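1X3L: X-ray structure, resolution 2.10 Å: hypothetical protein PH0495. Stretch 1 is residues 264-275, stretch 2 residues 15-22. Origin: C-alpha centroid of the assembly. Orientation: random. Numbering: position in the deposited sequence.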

# COMPACT_ATOMS: atom_id res chain seq x y z
N LEU A 264 4.78 7.36 7.63
CA LEU A 264 4.01 6.30 7.00
C LEU A 264 2.79 6.21 7.92
O LEU A 264 2.91 5.84 9.08
CB LEU A 264 4.81 4.99 7.01
CG LEU A 264 4.18 3.75 6.36
CD1 LEU A 264 3.79 4.04 4.92
CD2 LEU A 264 5.17 2.59 6.43
N ILE A 265 1.61 6.56 7.40
CA ILE A 265 0.41 6.57 8.23
C ILE A 265 -0.62 5.47 7.99
O ILE A 265 -1.62 5.38 8.71
CB ILE A 265 -0.30 7.93 8.13
CG1 ILE A 265 -0.90 8.11 6.73
CG2 ILE A 265 0.70 9.05 8.42
CD1 ILE A 265 -1.86 9.28 6.62
N ALA A 266 -0.39 4.64 6.99
CA ALA A 266 -1.30 3.53 6.71
C ALA A 266 -0.44 2.47 6.06
O ALA A 266 0.30 2.77 5.12
CB ALA A 266 -2.43 3.96 5.77
N SER A 267 -0.52 1.25 6.57
CA SER A 267 0.30 0.16 6.06
C SER A 267 -0.23 -1.14 6.63
O SER A 267 -1.08 -1.14 7.52
CB SER A 267 1.74 0.32 6.51
OG SER A 267 1.84 0.17 7.92
N ASN A 268 0.28 -2.25 6.13
CA ASN A 268 -0.16 -3.55 6.61
C ASN A 268 0.14 -3.66 8.11
O ASN A 268 -0.70 -4.11 8.89
CB ASN A 268 0.56 -4.65 5.83
CG ASN A 268 -0.01 -6.01 6.10
OD1 ASN A 268 0.28 -6.62 7.13
ND2 ASN A 268 -0.85 -6.50 5.19
N SER A 269 1.33 -3.22 8.52
CA SER A 269 1.73 -3.26 9.92
C SER A 269 0.80 -2.44 10.82
O SER A 269 0.41 -2.88 11.91
CB SER A 269 3.16 -2.74 10.08
OG SER A 269 3.53 -2.69 11.45
N ILE A 270 0.43 -1.25 10.36
CA ILE A 270 -0.46 -0.39 11.13
C ILE A 270 -1.83 -1.05 11.27
O ILE A 270 -2.48 -0.94 12.32
CB ILE A 270 -0.57 1.02 10.49
CG1 ILE A 270 0.72 1.80 10.79
CG2 ILE A 270 -1.78 1.77 11.04
CD1 ILE A 270 0.82 3.12 10.04
N SER A 271 -2.26 -1.76 10.23
CA SER A 271 -3.55 -2.45 10.31
C SER A 271 -3.45 -3.67 11.23
O SER A 271 -4.39 -3.98 11.96
CB SER A 271 -4.04 -2.85 8.91
OG SER A 271 -4.54 -1.73 8.20
N CYS A 272 -2.31 -4.35 11.20
CA CYS A 272 -2.11 -5.52 12.07
C CYS A 272 -2.08 -5.08 13.53
O CYS A 272 -2.56 -5.80 14.42
CB CYS A 272 -0.80 -6.24 11.72
SG CYS A 272 -0.83 -7.14 10.12
N GLU A 273 -1.53 -3.90 13.79
CA GLU A 273 -1.45 -3.39 15.15
C GLU A 273 -2.85 -3.01 15.62
O GLU A 273 -3.20 -3.21 16.79
CB GLU A 273 -0.50 -2.19 15.21
CG GLU A 273 0.93 -2.57 14.82
CD GLU A 273 1.88 -1.38 14.74
OE1 GLU A 273 1.40 -0.24 14.52
OE2 GLU A 273 3.10 -1.58 14.89
N ALA A 274 -3.67 -2.48 14.71
CA ALA A 274 -5.04 -2.12 15.04
C ALA A 274 -5.79 -3.38 15.45
O ALA A 274 -6.64 -3.35 16.34
CB ALA A 274 -5.72 -1.45 13.85
N ILE A 275 -5.49 -4.49 14.78
CA ILE A 275 -6.13 -5.78 15.08
C ILE A 275 -5.70 -6.28 16.46
O ILE A 275 -6.54 -6.68 17.28
CB ILE A 275 -5.74 -6.87 14.05
CG1 ILE A 275 -6.40 -6.57 12.69
CG2 ILE A 275 -6.17 -8.24 14.54
CD1 ILE A 275 -5.93 -7.52 11.58
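Stretch 2 15-22: GEAIKAAD

Stretch 1 runs from strand 264-266 through Ser 267 into a helix that begins at Asn 268. In stretch 2, residues from Gly 15 onward are helical and pack against that helix; Asp 22 lies in a loop, N-capping the next helix. The two axes approach to 7.8 Å and run roughly antiparallel, with 139° between their N-to-C directions. Small residues permit this close approach: the CA atoms of Ser 271 and Ala 17 lie only 4.4 Å apart, and those of Ala 266 and Ala 21 5.2 Å, with Ala 266 CB 4.3 Å from Ala 21 O. Ala 20 points toward stretch 1, its CB 3.6 Å from Ala 274 CB and 4.5 Å from Ile 270 CG2. Ala 274 in turn points toward stretch 2, where its CB also lies 3.9 Å from Glu 16 O.

Ser 271 provides the direct hydrogen bond of the contact. Its CB leaves sideways, but chi1 in the m well (-76°) places OG 2.8 Å from Ala 17 O, to which it donates; the same carbonyl accepts a weak bond from Ala 21 N at 3.3 Å. Ser 271 OG also rests 3.5 Å from Ala 21 CB and accepts from water 2 at 3.1 Å. That water donates to Ala 20 O (2.9 Å) and accepts from Ser 267 N (3.0 Å), joining the two segments beside the start of the helix of stretch 1. The CA-to-CB bond of Ser 267 points away from stretch 2, and chi1 p (67°) turns its OG back to cap its own helix, accepting from Ile 270 N at 3.2 Å.

Ile 275, m and t, extends CD1 to 3.7 Å from Ala 17 CB. Ile 270 has the same rotamer, and its CG2 lies 4.1 Å from Ala 20 O. Glu 16, folded through chi1 -76° and chi2 -63°, reaches stretch 1 through water 1, which donates to Glu 16 OE1 and Ala 274 O, both at 2.7 Å. Lys 19, by contrast, is extended (m, then t throughout), and its end leads away from the contact.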

# COMPACT_ATOMS: atom_id res chain seq x y z
N GLY A 15 -12.85 -5.48 10.54
CA GLY A 15 -13.30 -4.10 10.43
C GLY A 15 -12.26 -3.11 10.95
O GLY A 15 -12.07 -2.04 10.36
N GLU A 16 -11.59 -3.47 12.04
CA GLU A 16 -10.56 -2.60 12.62
C GLU A 16 -9.38 -2.41 11.67
O GLU A 16 -8.85 -1.31 11.54
CB GLU A 16 -10.05 -3.18 13.94
CG GLU A 16 -11.00 -2.99 15.11
CD GLU A 16 -11.21 -1.52 15.44
OE1 GLU A 16 -10.22 -0.82 15.73
OE2 GLU A 16 -12.37 -1.07 15.41
N ALA A 17 -8.96 -3.49 11.01
CA ALA A 17 -7.84 -3.42 10.09
C ALA A 17 -8.18 -2.51 8.92
O ALA A 17 -7.36 -1.70 8.50
CB ALA A 17 -7.50 -4.82 9.57
N ILE A 18 -9.40 -2.64 8.40
CA ILE A 18 -9.82 -1.82 7.28
C ILE A 18 -9.92 -0.35 7.66
O ILE A 18 -9.48 0.52 6.91
CB ILE A 18 -11.16 -2.31 6.72
CG1 ILE A 18 -11.00 -3.74 6.18
CG2 ILE A 18 -11.64 -1.38 5.61
CD1 ILE A 18 -12.30 -4.38 5.74
N LYS A 19 -10.47 -0.06 8.84
CA LYS A 19 -10.60 1.32 9.31
C LYS A 19 -9.23 1.98 9.50
O LYS A 19 -9.04 3.15 9.16
CB LYS A 19 -11.37 1.38 10.63
CG LYS A 19 -12.83 0.94 10.54
CD LYS A 19 -13.48 0.95 11.91
CE LYS A 19 -14.87 0.35 11.87
NZ LYS A 19 -15.49 0.26 13.24
N ALA A 20 -8.28 1.23 10.04
CA ALA A 20 -6.94 1.76 10.28
C ALA A 20 -6.22 2.04 8.96
O ALA A 20 -5.21 2.74 8.93
CB ALA A 20 -6.13 0.77 11.11
N ALA A 21 -6.73 1.48 7.86
CA ALA A 21 -6.13 1.68 6.55
C ALA A 21 -6.91 2.68 5.70
O ALA A 21 -6.50 3.01 4.59
CB ALA A 21 -6.02 0.35 5.81
N ASP A 22 -8.03 3.17 6.22
CA ASP A 22 -8.83 4.15 5.50
C ASP A 22 -8.01 5.43 5.36
O ASP A 22 -7.56 6.00 6.36
CB ASP A 22 -10.13 4.46 6.25
CG ASP A 22 -10.97 5.50 5.55
OD1 ASP A 22 -11.40 5.25 4.41
OD2 ASP A 22 -11.19 6.59 6.13
O HOH W 1 -7.99 -1.23 17.19
O HOH W 2 -3.12 1.00 8.03